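Local coordinates for Alr3699 protein (Nostoc sp., PDB 4XSR), which is a GT-B-fold glycosyltransferase-family protein that holds uridine-5'-diphosphate-glucose in the cleft between its two Rossmann-like domains, at residues B[216-221]-B[288-293]; B[15-20]-B[243-248]. All coordinates share one frame; numbering follows the deposited sequence.

Interaction 1 of 2, residues B[216-221]-B[288-293]; sequences SPWKGQ and HTSTAP. With UPG (uridine-5'-diphosphate-glucose), chain J.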
# COMPACT_ATOMS: atom_id res chain seq x y z
N SER B 216 -10.51 -19.62 19.30
CA SER B 216 -9.69 -19.97 18.13
C SER B 216 -9.04 -21.26 18.46
O SER B 216 -8.82 -21.57 19.62
CB SER B 216 -8.59 -18.94 17.80
OG SER B 216 -9.07 -17.61 17.83
N PRO B 217 -8.66 -22.01 17.44
CA PRO B 217 -8.01 -23.27 17.75
C PRO B 217 -6.79 -23.14 18.66
O PRO B 217 -6.64 -23.92 19.59
CB PRO B 217 -7.66 -23.81 16.36
CG PRO B 217 -8.82 -23.30 15.51
CD PRO B 217 -8.99 -21.89 16.01
N TRP B 218 -5.98 -22.11 18.48
CA TRP B 218 -4.76 -22.03 19.26
C TRP B 218 -4.99 -21.60 20.71
O TRP B 218 -4.07 -21.67 21.51
CB TRP B 218 -3.70 -21.15 18.58
CG TRP B 218 -3.91 -19.67 18.71
CD1 TRP B 218 -4.61 -18.88 17.87
CD2 TRP B 218 -3.36 -18.80 19.71
NE1 TRP B 218 -4.57 -17.58 18.29
CE2 TRP B 218 -3.80 -17.50 19.42
CE3 TRP B 218 -2.54 -18.99 20.82
CZ2 TRP B 218 -3.45 -16.41 20.18
CZ3 TRP B 218 -2.22 -17.90 21.59
CH2 TRP B 218 -2.67 -16.63 21.28
N LYS B 219 -6.20 -21.15 21.05
CA LYS B 219 -6.53 -20.82 22.43
C LYS B 219 -6.89 -22.05 23.27
O LYS B 219 -6.98 -21.96 24.48
CB LYS B 219 -7.66 -19.81 22.51
CG LYS B 219 -7.25 -18.43 22.04
CD LYS B 219 -6.18 -17.83 22.93
CE LYS B 219 -5.95 -16.38 22.59
NZ LYS B 219 -5.05 -15.68 23.53
N GLY B 220 -7.09 -23.17 22.59
CA GLY B 220 -7.11 -24.46 23.22
C GLY B 220 -8.27 -24.83 24.10
O GLY B 220 -8.08 -25.59 25.04
N GLN B 221 -9.47 -24.34 23.78
CA GLN B 221 -10.66 -24.72 24.52
C GLN B 221 -10.83 -26.24 24.46
O GLN B 221 -11.28 -26.86 25.44
CB GLN B 221 -11.91 -24.02 23.98
CG GLN B 221 -12.08 -22.57 24.43
CD GLN B 221 -11.28 -21.59 23.59
OE1 GLN B 221 -10.54 -21.98 22.70
NE2 GLN B 221 -11.46 -20.30 23.85
N HIS B 288 -6.16 -21.27 31.40
CA HIS B 288 -5.57 -20.79 30.16
C HIS B 288 -4.87 -22.01 29.59
O HIS B 288 -4.10 -22.65 30.29
CB HIS B 288 -4.59 -19.65 30.43
CG HIS B 288 -3.71 -19.33 29.26
ND1 HIS B 288 -2.52 -19.97 29.03
CD2 HIS B 288 -3.87 -18.46 28.24
CE1 HIS B 288 -1.97 -19.52 27.92
NE2 HIS B 288 -2.77 -18.58 27.43
N THR B 289 -5.18 -22.34 28.33
CA THR B 289 -4.80 -23.60 27.72
C THR B 289 -4.31 -23.49 26.27
O THR B 289 -4.35 -24.47 25.53
CB THR B 289 -5.99 -24.59 27.73
OG1 THR B 289 -7.06 -24.11 26.88
CG2 THR B 289 -6.49 -24.78 29.17
N SER B 290 -3.83 -22.31 25.88
CA SER B 290 -3.39 -22.07 24.50
C SER B 290 -2.37 -23.13 24.06
O SER B 290 -1.46 -23.45 24.78
CB SER B 290 -2.75 -20.69 24.36
OG SER B 290 -3.62 -19.66 24.79
N THR B 291 -2.58 -23.67 22.86
CA THR B 291 -1.69 -24.67 22.29
C THR B 291 -0.56 -24.05 21.47
O THR B 291 0.23 -24.80 20.93
CB THR B 291 -2.44 -25.63 21.37
OG1 THR B 291 -3.14 -24.88 20.38
CG2 THR B 291 -3.41 -26.47 22.16
N ALA B 292 -0.49 -22.72 21.37
CA ALA B 292 0.66 -22.05 20.76
C ALA B 292 1.06 -21.00 21.72
O ALA B 292 0.22 -20.52 22.46
CB ALA B 292 0.32 -21.41 19.42
N PRO B 293 2.33 -20.60 21.69
CA PRO B 293 2.75 -19.75 22.79
C PRO B 293 1.95 -18.47 22.95
O PRO B 293 1.75 -17.74 22.01
CB PRO B 293 4.22 -19.43 22.44
CG PRO B 293 4.69 -20.63 21.70
CD PRO B 293 3.48 -21.08 20.90
N1 UPG J . -12.56 -11.06 27.47
C2 UPG J . -13.79 -10.40 27.55
N3 UPG J . -14.90 -11.09 27.30
C4 UPG J . -14.87 -12.38 26.99
C5 UPG J . -13.65 -13.07 26.93
C6 UPG J . -12.49 -12.36 27.17
O2 UPG J . -13.89 -9.17 27.83
O4 UPG J . -15.95 -12.99 26.75
C1C UPG J . -11.32 -10.34 27.72
C2C UPG J . -10.49 -10.92 28.86
O2C UPG J . -10.96 -10.42 30.13
C3C UPG J . -9.10 -10.45 28.43
C4C UPG J . -9.14 -10.44 26.89
O4C UPG J . -10.51 -10.47 26.55
O3C UPG J . -8.91 -9.12 28.91
C5C UPG J . -8.46 -11.63 26.19
O5C UPG J . -7.07 -11.42 26.41
PA UPG J . -5.92 -12.29 25.72
O1A UPG J . -4.66 -11.96 26.45
O2A UPG J . -6.35 -13.69 25.45
O3A UPG J . -5.85 -11.39 24.34
PB UPG J . -5.53 -11.84 22.80
O1B UPG J . -6.82 -11.60 22.11
O2B UPG J . -4.96 -13.20 22.64
O3B UPG J . -4.55 -10.60 22.47
C1' UPG J . -3.13 -10.47 22.26
C2' UPG J . -2.21 -11.59 22.69
C3' UPG J . -2.28 -11.85 24.22
C4' UPG J . -1.95 -10.56 24.97
C5' UPG J . -2.77 -9.42 24.37
C6' UPG J . -2.49 -8.08 24.97
O2' UPG J . -2.41 -12.73 21.86
O3' UPG J . -1.32 -12.87 24.55
O4' UPG J . -2.28 -10.62 26.36
O5' UPG J . -2.60 -9.32 22.96
O6' UPG J . -1.11 -7.80 24.97

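Interaction 2 of 2, residues B[15-20]-B[243-248]; sequences SGKPGG and ALFGEQ. With UPG (uridine-5'-diphosphate-glucose), chain J.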
# COMPACT_ATOMS: atom_id res chain seq x y z
N SER B 15 -8.64 -3.54 14.01
CA SER B 15 -9.87 -4.30 14.32
C SER B 15 -10.91 -3.46 15.03
O SER B 15 -10.58 -2.53 15.80
CB SER B 15 -9.55 -5.54 15.16
OG SER B 15 -10.67 -6.41 15.28
N GLY B 16 -12.17 -3.77 14.73
CA GLY B 16 -13.29 -3.23 15.49
C GLY B 16 -13.78 -4.17 16.59
O GLY B 16 -14.64 -3.78 17.39
N LYS B 17 -13.23 -5.39 16.63
CA LYS B 17 -13.59 -6.39 17.64
C LYS B 17 -12.75 -6.13 18.87
O LYS B 17 -11.60 -5.74 18.73
CB LYS B 17 -13.29 -7.79 17.14
CG LYS B 17 -13.88 -8.17 15.79
CD LYS B 17 -15.38 -8.39 15.87
CE LYS B 17 -15.85 -9.40 14.83
NZ LYS B 17 -17.24 -9.86 15.10
N PRO B 18 -13.29 -6.38 20.07
CA PRO B 18 -12.61 -6.16 21.36
C PRO B 18 -11.66 -7.31 21.80
O PRO B 18 -11.88 -7.98 22.81
CB PRO B 18 -13.79 -6.04 22.32
CG PRO B 18 -14.75 -7.04 21.80
CD PRO B 18 -14.60 -7.01 20.29
N GLY B 19 -10.59 -7.52 21.02
CA GLY B 19 -9.58 -8.52 21.31
C GLY B 19 -8.65 -7.99 22.39
O GLY B 19 -8.77 -6.85 22.85
N GLY B 20 -7.66 -8.81 22.75
CA GLY B 20 -6.73 -8.43 23.82
C GLY B 20 -6.01 -7.14 23.58
O GLY B 20 -5.89 -6.29 24.49
N ALA B 243 -15.99 -16.56 18.85
CA ALA B 243 -15.14 -16.54 17.65
C ALA B 243 -15.14 -15.12 17.05
O ALA B 243 -16.14 -14.67 16.52
CB ALA B 243 -15.62 -17.55 16.65
N LEU B 244 -14.04 -14.39 17.19
CA LEU B 244 -14.00 -12.97 16.79
C LEU B 244 -13.45 -12.78 15.37
O LEU B 244 -13.53 -11.67 14.82
CB LEU B 244 -13.10 -12.17 17.74
CG LEU B 244 -13.40 -12.10 19.24
CD1 LEU B 244 -12.23 -11.41 19.93
CD2 LEU B 244 -14.69 -11.36 19.51
N PHE B 245 -12.90 -13.84 14.79
CA PHE B 245 -12.17 -13.76 13.53
C PHE B 245 -12.52 -14.90 12.60
O PHE B 245 -11.63 -15.48 11.98
CB PHE B 245 -10.64 -13.71 13.78
CG PHE B 245 -10.21 -12.66 14.79
CD1 PHE B 245 -10.48 -11.30 14.57
CD2 PHE B 245 -9.54 -13.02 15.96
CE1 PHE B 245 -10.08 -10.33 15.49
CE2 PHE B 245 -9.13 -12.05 16.88
CZ PHE B 245 -9.40 -10.70 16.65
N GLY B 246 -13.81 -15.26 12.56
CA GLY B 246 -14.36 -16.23 11.59
C GLY B 246 -14.15 -17.70 11.91
O GLY B 246 -14.24 -18.54 11.03
N GLU B 247 -13.92 -18.03 13.17
CA GLU B 247 -13.58 -19.43 13.52
C GLU B 247 -14.84 -20.26 13.86
O GLU B 247 -14.86 -21.07 14.79
CB GLU B 247 -12.54 -19.45 14.64
CG GLU B 247 -11.37 -18.47 14.45
CD GLU B 247 -11.55 -17.12 15.18
OE1 GLU B 247 -12.68 -16.54 15.20
OE2 GLU B 247 -10.55 -16.62 15.74
N GLN B 248 -15.87 -20.12 13.01
CA GLN B 248 -17.15 -20.80 13.21
C GLN B 248 -17.00 -22.29 13.10
O GLN B 248 -17.71 -23.02 13.77
CB GLN B 248 -18.19 -20.30 12.22
CG GLN B 248 -18.36 -18.78 12.21
CD GLN B 248 -18.77 -18.24 13.55
OE1 GLN B 248 -19.60 -18.84 14.25
NE2 GLN B 248 -18.18 -17.11 13.94
N1 UPG J . -12.56 -11.06 27.47
C2 UPG J . -13.79 -10.40 27.55
N3 UPG J . -14.90 -11.09 27.30
C4 UPG J . -14.87 -12.38 26.99
C5 UPG J . -13.65 -13.07 26.93
C6 UPG J . -12.49 -12.36 27.17
O2 UPG J . -13.89 -9.17 27.83
O4 UPG J . -15.95 -12.99 26.75
C1C UPG J . -11.32 -10.34 27.72
C2C UPG J . -10.49 -10.92 28.86
O2C UPG J . -10.96 -10.42 30.13
C3C UPG J . -9.10 -10.45 28.43
C4C UPG J . -9.14 -10.44 26.89
O4C UPG J . -10.51 -10.47 26.55
O3C UPG J . -8.91 -9.12 28.91
C5C UPG J . -8.46 -11.63 26.19
O5C UPG J . -7.07 -11.42 26.41
PA UPG J . -5.92 -12.29 25.72
O1A UPG J . -4.66 -11.96 26.45
O2A UPG J . -6.35 -13.69 25.45
O3A UPG J . -5.85 -11.39 24.34
PB UPG J . -5.53 -11.84 22.80
O1B UPG J . -6.82 -11.60 22.11
O2B UPG J . -4.96 -13.20 22.64
O3B UPG J . -4.55 -10.60 22.47
C1' UPG J . -3.13 -10.47 22.26
C2' UPG J . -2.21 -11.59 22.69
C3' UPG J . -2.28 -11.85 24.22
C4' UPG J . -1.95 -10.56 24.97
C5' UPG J . -2.77 -9.42 24.37
C6' UPG J . -2.49 -8.08 24.97
O2' UPG J . -2.41 -12.73 21.86
O3' UPG J . -1.32 -12.87 24.55
O4' UPG J . -2.28 -10.62 26.36
O5' UPG J . -2.60 -9.32 22.96
O6' UPG J . -1.11 -7.80 24.97

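Interaction 1 of 2, residues B[216-221]-B[288-293]
Trp-218 and Ser-290 meet where two loops run past each other, and the tryptophan has more surface buried in the contact than any other residue. Its carbonyl takes one of the two hydrogen bonds between the loops: Thr-291 N donates to Trp-218 O over 2.8 Å, but with an N-H...O angle of 137° and from above the carbonyl plane, so the bond is bent. Ser-290 CA, 3.1 Å from Trp-218 O, adds a CA-H...O contact to that oxygen. With chi1 at 78°, Trp-218 CG sits between the backbone N and the carbonyl carbon, which swings the six-membered part of the indole along the 290-293 backbone; Trp-218 CE3 packs 4.0 Å from Ala-292 CB, and the edge of the ring lies near Ala-292 O. The two loops follow strands 207-211 and 285-287, neighbours at the middle of the parallel sheet of the C-terminal Rossmann-like domain of this GT-B fold. Lys-219 lays its CE over one face of the indole, displaced toward the ring's margin, and Lys-219 NZ reaches both phosphates of uridine-5'-diphosphate-glucose, 2.6 Å from O2B and 3.1 Å from O2A. Glu-294 ties the two loops together, by a salt bridge to Lys-219 NZ and a hydrogen bond to Ser-290 OG. Farther from the ligand, Thr-289 OG1 donates to Gly-220 O at 2.6 Å, approaching steeply from above the carbonyl plane, while His-211 also bonds that hydroxyl.

Interaction 2 of 2, residues B[15-20]-B[243-248]
This is a bridging contact across the interdomain cleft, made by van der Waals packing without any hydrogen bond between the segments. Residues 15-20 form the loop between strand 9-13 and helix 20-29 of the N-terminal domain, whereas 243-248 lead from strand 235-240 to helix 248-260 of the C-terminal one. Leu-244 has the largest buried share. Leu-244 CD1 reaches Gly-19 CA at 4.2 Å, and Leu-244 CD2 lies 4.4 Å from Pro-18 CD, so the forked tip meets the turn centred on Pro-18, an inverse gamma turn. Lys-17 comes alongside: its chain bends at chi2 (-73°) and passes the carbonyl of Leu-244, with Lys-17 CE 3.2 Å from Leu-244 O. Lys-17 NZ stays 4.1 Å from Leu-244 O, which makes this an approach by the aliphatic chain. Phe-245 completes the patch. One face of its ring is backed by Leu-244 CB, centred 3.9 Å above the plane, while its CE1 edge points at Ser-15 OG, close to the ring plane. That hydroxyl accepts from Lys-17 N, closing an ST turn, and Phe-245 N donates to Glu-247 OE1 at 2.7 Å; each bond shapes its own loop. Beyond the packing, Gly-20 N donates to O1B of uridine-5'-diphosphate-glucose over 3.0 Å with an angle of 154°. A glycine-rich loop running into a helix whose first N-H, that of Gly-20, is given to the diphosphate, in a cleft between two Rossmann-like domains, is arranged as in GT-B glycosyltransferases.

Interaction 1 is mostly buried and joins two loops of a single domain, whereas interaction 2 is partly exposed and spans the cleft between both domains. Their chemistry follows: 216-221 and 288-293 are tied by hydrogen bonds and bury 341 Å², while 15-20 and 243-248 share 230 Å² of packing alone. Both border uridine-5'-diphosphate-glucose, one supplying a lysine ammonium to its two phosphates and the other a backbone N-H to the phosphate next to the glucose. Their centres lie 15 Å apart, yet they touch directly, since Ser-216 OG is 2.7 Å from Glu-247 OE2, probably a hydrogen bond, linking two loops of the C-terminal domain.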